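Local coordinates for protein vacuolar aminopeptidase 1 (Saccharomyces cerevisiae S288c, PDB 4R8F) that removes N-terminal amino acids from peptides and proteins as a zinc-dependent vacuolar aminopeptidase, and is the major cargo of the cytoplasm-to-vacuole targeting pathway, at residues Ala91-Leu96 / Asp234-Asp239; Arg127-Gly132 / Pro156-Pro161. All coordinates share one frame; numbering follows the deposited sequence.

Contact 1 (Ala91-Leu96 / Asp234-Asp239); sequences ALTVKL and DLDLFD
Val94 and Leu237 face each other as an antiparallel hydrogen-bonded pair, and their side chains meet obliquely, with CG1 of Val94 4.0 Å from CD1 of Leu237. Two nearly straight backbone bonds tie the strands: Leu237 N to Val94 O, 2.7 Å, and Leu96 N to Leu235 O, 3.1 Å. Leu96 and Leu235 run alongside one another, CD2 of Leu96 against CD1 of Leu235. The four aliphatic residues form one closely packed face; Ile131 and Val113 on the neighbouring strands extend it, and helix 213-223 lies on it through Leu215 on Leu96 and Val219 on Leu235. Strands 93-105 and 230-239 are neighbours in the six-stranded antiparallel sheet, separate from the larger mixed sheet, at whose strand ends zinc ligands such as His88 and Asp341 are placed. The reverse face is polar, with Lys95 partly exposed; Thr378 and Val380 of a neighbouring subunit pack against Lys95 and Asp234. Lys95 runs beside Asp236, and the bend at the end of its chain (chi4 -76°) brings NZ within 2.7 Å of Asp236 OD1. The same NZ reaches Asp234 OD1 at 3.3 Å; both oxygens are met from the syn side, somewhat out of the carboxylate planes. Tyr116 adds a cation-pi contact to the lysine, while Asp234 OD2 is bonded to Tyr23. A methionine in place of Lys95 would probably leave Asp234 and Asp236 as two close carboxylates without the cation between them. Thr93 OG1 stays 3.6 Å from Asp236 OD2, and the strands begin to part where Thr93 and Phe238 lie 6.2 Å apart between CA atoms.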
loop_
_atom_site.group_PDB
_atom_site.type_symbol
_atom_site.label_atom_id
_atom_site.label_comp_id
_atom_site.label_asym_id
_atom_site.label_seq_id
_atom_site.Cartn_x
_atom_site.Cartn_y
_atom_site.Cartn_z
ATOM N N ALA A 91 38.359 -12.691 -12.990
ATOM C CA ALA A 91 37.594 -11.490 -13.283
ATOM C C ALA A 91 36.159 -11.888 -13.550
ATOM O O ALA A 91 35.874 -13.055 -13.812
ATOM C CB ALA A 91 38.180 -10.779 -14.493
ATOM N N LEU A 92 35.255 -10.922 -13.475
ATOM C CA LEU A 92 33.859 -11.176 -13.795
ATOM C C LEU A 92 33.739 -11.545 -15.261
ATOM O O LEU A 92 34.246 -10.827 -16.118
ATOM C CB LEU A 92 32.999 -9.945 -13.532
ATOM C CG LEU A 92 32.942 -9.384 -12.113
ATOM C CD1 LEU A 92 31.791 -8.397 -12.030
ATOM C CD2 LEU A 92 32.778 -10.476 -11.068
ATOM N N THR A 93 33.090 -12.671 -15.539
ATOM C CA THR A 93 32.799 -13.065 -16.910
ATOM C C THR A 93 31.510 -13.859 -17.015
ATOM O O THR A 93 30.828 -14.127 -16.027
ATOM C CB THR A 93 33.945 -13.894 -17.548
ATOM O OG1 THR A 93 34.450 -14.845 -16.600
ATOM C CG2 THR A 93 35.078 -12.982 -18.026
ATOM N N VAL A 94 31.178 -14.185 -18.254
ATOM C CA VAL A 94 30.127 -15.113 -18.580
ATOM C C VAL A 94 30.835 -16.403 -18.952
ATOM O O VAL A 94 31.842 -16.381 -19.655
ATOM C CB VAL A 94 29.314 -14.588 -19.771
ATOM C CG1 VAL A 94 28.287 -15.612 -20.225
ATOM C CG2 VAL A 94 28.656 -13.265 -19.411
ATOM N N LYS A 95 30.321 -17.522 -18.467
ATOM C CA LYS A 95 30.906 -18.813 -18.764
ATOM C C LYS A 95 29.939 -19.687 -19.517
ATOM O O LYS A 95 28.739 -19.688 -19.251
ATOM C CB LYS A 95 31.330 -19.520 -17.483
ATOM C CG LYS A 95 32.651 -19.014 -16.949
ATOM C CD LYS A 95 33.174 -19.903 -15.843
ATOM C CE LYS A 95 34.462 -19.348 -15.262
ATOM N NZ LYS A 95 35.640 -19.572 -16.151
ATOM N N LEU A 96 30.493 -20.434 -20.463
ATOM C CA LEU A 96 29.755 -21.438 -21.192
ATOM C C LEU A 96 29.362 -22.510 -20.189
ATOM O O LEU A 96 30.208 -22.987 -19.431
ATOM C CB LEU A 96 30.647 -22.035 -22.276
ATOM C CG LEU A 96 29.975 -22.395 -23.590
ATOM C CD1 LEU A 96 29.732 -21.144 -24.415
ATOM C CD2 LEU A 96 30.840 -23.383 -24.352
ATOM N N ASP A 234 36.567 -25.362 -20.470
ATOM C CA ASP A 234 36.197 -24.316 -19.537
ATOM C C ASP A 234 36.405 -22.997 -20.275
ATOM O O ASP A 234 37.498 -22.423 -20.253
ATOM C CB ASP A 234 37.064 -24.405 -18.280
ATOM C CG ASP A 234 36.727 -23.342 -17.242
ATOM O OD1 ASP A 234 35.764 -22.561 -17.432
ATOM O OD2 ASP A 234 37.445 -23.292 -16.222
ATOM N N LEU A 235 35.347 -22.547 -20.946
ATOM C CA LEU A 235 35.402 -21.381 -21.813
ATOM C C LEU A 235 34.639 -20.198 -21.239
ATOM O O LEU A 235 33.563 -20.360 -20.660
ATOM C CB LEU A 235 34.827 -21.729 -23.183
ATOM C CG LEU A 235 35.474 -22.919 -23.891
ATOM C CD1 LEU A 235 34.776 -23.183 -25.217
ATOM C CD2 LEU A 235 36.966 -22.683 -24.099
ATOM N N ASP A 236 35.212 -19.012 -21.427
ATOM C CA ASP A 236 34.598 -17.754 -21.032
ATOM C C ASP A 236 34.078 -17.035 -22.253
ATOM O O ASP A 236 34.484 -17.329 -23.375
ATOM C CB ASP A 236 35.631 -16.833 -20.375
ATOM C CG ASP A 236 36.131 -17.358 -19.051
ATOM O OD1 ASP A 236 35.720 -18.465 -18.646
ATOM O OD2 ASP A 236 36.941 -16.656 -18.409
ATOM N N LEU A 237 33.177 -16.089 -22.010
ATOM C CA LEU A 237 32.844 -15.047 -22.964
ATOM C C LEU A 237 33.304 -13.724 -22.363
ATOM O O LEU A 237 32.986 -13.407 -21.210
ATOM C CB LEU A 237 31.347 -15.010 -23.233
ATOM C CG LEU A 237 30.760 -16.215 -23.963
ATOM C CD1 LEU A 237 29.255 -16.048 -24.088
ATOM C CD2 LEU A 237 31.398 -16.395 -25.332
ATOM N N PHE A 238 34.054 -12.958 -23.147
ATOM C CA PHE A 238 34.701 -11.746 -22.656
ATOM C C PHE A 238 34.666 -10.666 -23.722
ATOM O O PHE A 238 34.538 -10.962 -24.905
ATOM C CB PHE A 238 36.155 -12.052 -22.280
ATOM C CG PHE A 238 36.907 -12.793 -23.350
ATOM C CD1 PHE A 238 37.484 -12.115 -24.415
ATOM C CD2 PHE A 238 37.011 -14.170 -23.306
ATOM C CE1 PHE A 238 38.157 -12.798 -25.408
ATOM C CE2 PHE A 238 37.685 -14.859 -24.292
ATOM C CZ PHE A 238 38.257 -14.173 -25.346
ATOM N N ASP A 239 34.801 -9.418 -23.289
ATOM C CA ASP A 239 34.837 -8.266 -24.190
ATOM C C ASP A 239 36.119 -8.282 -25.017
ATOM O O ASP A 239 37.210 -8.282 -24.463
ATOM C CB ASP A 239 34.752 -6.958 -23.385
ATOM C CG ASP A 239 34.339 -5.758 -24.236
ATOM O OD1 ASP A 239 34.458 -5.816 -25.477
ATOM O OD2 ASP A 239 33.896 -4.741 -23.656
#

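Contact 2 (Arg127-Gly132 / Pro156-Pro161); sequences RDLGIG and PVCRIP
Leu129 is the single residue opposite Val157 and Cys158: its N bonds Cys158 O at 3.0 Å, while its O takes Cys158 N at 3.3 Å and, weakly, Val157 N. Two consecutive residues set against one make this a classic beta bulge. The carbonyl oxygen of Leu129 is thus shared by two donors, and the CA of Pro156 also comes close to it. Through this single antiparallel bridge the loop after strand 146-151 joins strand 129-137, part of the six-stranded antiparallel sheet. Around this bridge the side chains are largely apolar. Cys158 SG lies 3.8 Å from Leu129 CB; a first torsion of 87° puts the sulfur between the backbone N and the carbonyl carbon, on the side of Leu129. Farther out, CD1 of Leu129 touches CG1 of Ile160 at 4.2 Å as the two side chains slant across each other. Beyond Gly130, Ile131 and Val157 meet at about a right angle, CG2 against CG2 at 3.6 Å, with Tyr218 of helix 213-223 packed on both. At the other end Asp128 CB rests on Pro156 CB, also 3.6 Å away, and Arg159 CB touches Arg127 O. Asp128 OD1 lies at the edge of the Arg159 guanidinium, near its plane, but 4.4 Å from Arg159 NH1, beyond a salt bridge. Asp128 OD2 pairs with Arg438 of a neighbouring subunit, whose backbone O takes Arg159 NH2; Arg159 is also salt-bridged to Asp126 of its own chain.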
loop_
_atom_site.group_PDB
_atom_site.type_symbol
_atom_site.label_atom_id
_atom_site.label_comp_id
_atom_site.label_asym_id
_atom_site.label_seq_id
_atom_site.Cartn_x
_atom_site.Cartn_y
_atom_site.Cartn_z
ATOM N N ARG A 127 27.787 -5.716 -26.153
ATOM C CA ARG A 127 29.240 -5.673 -26.160
ATOM C C ARG A 127 29.718 -6.842 -27.015
ATOM O O ARG A 127 29.126 -7.916 -26.985
ATOM C CB ARG A 127 29.787 -5.792 -24.738
ATOM C CG ARG A 127 29.261 -4.748 -23.758
ATOM C CD ARG A 127 30.103 -3.481 -23.723
ATOM N NE ARG A 127 29.618 -2.545 -22.706
ATOM C CZ ARG A 127 30.220 -1.405 -22.363
ATOM N NH1 ARG A 127 31.351 -1.024 -22.944
ATOM N NH2 ARG A 127 29.688 -0.635 -21.423
ATOM N N ASP A 128 30.773 -6.627 -27.791
ATOM C CA ASP A 128 31.327 -7.676 -28.642
ATOM C C ASP A 128 32.041 -8.698 -27.752
ATOM O O ASP A 128 32.975 -8.337 -27.032
ATOM C CB ASP A 128 32.306 -7.077 -29.656
ATOM C CG ASP A 128 31.677 -5.989 -30.529
ATOM O OD1 ASP A 128 30.443 -5.805 -30.492
ATOM O OD2 ASP A 128 32.429 -5.303 -31.252
ATOM N N LEU A 129 31.608 -9.959 -27.796
ATOM C CA LEU A 129 32.152 -10.984 -26.903
ATOM C C LEU A 129 32.885 -12.098 -27.629
ATOM O O LEU A 129 32.311 -12.805 -28.452
ATOM C CB LEU A 129 31.047 -11.595 -26.041
ATOM C CG LEU A 129 30.233 -10.631 -25.177
ATOM C CD1 LEU A 129 29.134 -11.390 -24.452
ATOM C CD2 LEU A 129 31.103 -9.883 -24.182
ATOM N N GLY A 130 34.161 -12.258 -27.299
ATOM C CA GLY A 130 34.958 -13.362 -27.814
ATOM C C GLY A 130 34.749 -14.575 -26.932
ATOM O O GLY A 130 34.188 -14.476 -25.845
ATOM N N ILE A 131 35.197 -15.722 -27.412
ATOM C CA ILE A 131 35.138 -16.949 -26.640
ATOM C C ILE A 131 36.567 -17.439 -26.507
ATOM O O ILE A 131 37.368 -17.266 -27.420
ATOM C CB ILE A 131 34.213 -18.002 -27.297
ATOM C CG1 ILE A 131 33.961 -19.169 -26.339
ATOM C CG2 ILE A 131 34.784 -18.502 -28.618
ATOM C CD1 ILE A 131 32.805 -20.055 -26.748
ATOM N N GLY A 132 36.894 -18.018 -25.360
ATOM C CA GLY A 132 38.258 -18.451 -25.094
ATOM C C GLY A 132 38.393 -19.101 -23.738
ATOM O O GLY A 132 37.491 -19.009 -22.906
ATOM N N PRO A 156 34.428 -11.389 -32.457
ATOM C CA PRO A 156 33.365 -11.541 -31.483
ATOM C C PRO A 156 32.416 -12.603 -31.988
ATOM O O PRO A 156 31.756 -12.399 -33.003
ATOM C CB PRO A 156 32.681 -10.168 -31.474
ATOM C CG PRO A 156 33.420 -9.317 -32.457
ATOM C CD PRO A 156 34.164 -10.252 -33.349
ATOM N N VAL A 157 32.368 -13.739 -31.305
ATOM C CA VAL A 157 31.524 -14.843 -31.741
ATOM C C VAL A 157 30.096 -14.695 -31.243
ATOM O O VAL A 157 29.226 -15.475 -31.634
ATOM C CB VAL A 157 32.077 -16.219 -31.304
ATOM C CG1 VAL A 157 33.439 -16.458 -31.938
ATOM C CG2 VAL A 157 32.148 -16.349 -29.789
ATOM N N CYS A 158 29.844 -13.718 -30.377
ATOM C CA CYS A 158 28.512 -13.568 -29.828
ATOM C C CYS A 158 28.306 -12.257 -29.082
ATOM O O CYS A 158 29.227 -11.453 -28.935
ATOM C CB CYS A 158 28.219 -14.738 -28.894
ATOM S SG CYS A 158 28.774 -14.475 -27.196
ATOM N N ARG A 159 27.076 -12.061 -28.616
ATOM C CA ARG A 159 26.695 -10.866 -27.875
ATOM C C ARG A 159 25.361 -11.085 -27.151
ATOM O O ARG A 159 24.531 -11.875 -27.595
ATOM C CB ARG A 159 26.657 -9.672 -28.840
ATOM C CG ARG A 159 25.435 -8.768 -28.794
ATOM C CD ARG A 159 25.195 -8.179 -30.174
ATOM N NE ARG A 159 24.330 -7.004 -30.143
ATOM C CZ ARG A 159 24.740 -5.742 -30.265
ATOM N NH1 ARG A 159 26.028 -5.439 -30.437
ATOM N NH2 ARG A 159 23.844 -4.766 -30.221
ATOM N N ILE A 160 25.182 -10.404 -26.023
ATOM C CA ILE A 160 23.933 -10.445 -25.272
ATOM C C ILE A 160 23.144 -9.195 -25.651
ATOM O O ILE A 160 23.511 -8.091 -25.252
ATOM C CB ILE A 160 24.177 -10.458 -23.747
ATOM C CG1 ILE A 160 25.134 -11.591 -23.357
ATOM C CG2 ILE A 160 22.860 -10.618 -22.996
ATOM C CD1 ILE A 160 25.759 -11.412 -21.992
ATOM N N PRO A 161 22.067 -9.358 -26.435
ATOM C CA PRO A 161 21.348 -8.202 -26.949
ATOM C C PRO A 161 20.404 -7.587 -25.936
ATOM O O PRO A 161 19.769 -8.304 -25.169
ATOM C CB PRO A 161 20.543 -8.786 -28.108
ATOM C CG PRO A 161 20.267 -10.183 -27.683
ATOM C CD PRO A 161 21.478 -10.620 -26.911
#

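Overall arrangement
Contacts 1 and 2 lie about 10 Å apart between centres and are joined through strands 230-239 and 129-137, adjacent in the antiparallel sheet; Asp236 N to Gly132 O and Phe238 O to Gly130 N, each 2.7 Å, are probable hydrogen bonds between them. Both are buried, but differently. Contact 1 is regular strand pairing inside the sheet, nearer the centre of the chain, with a salt-bridge network on its polar face and Thr93 about 8 Å, side chain to side chain, from the zinc ligand Glu296. Contact 2 attaches a loop to the sheet by one irregular bridge, and its charged groups find partners both within the chain and in a neighbouring subunit of the dodecamer.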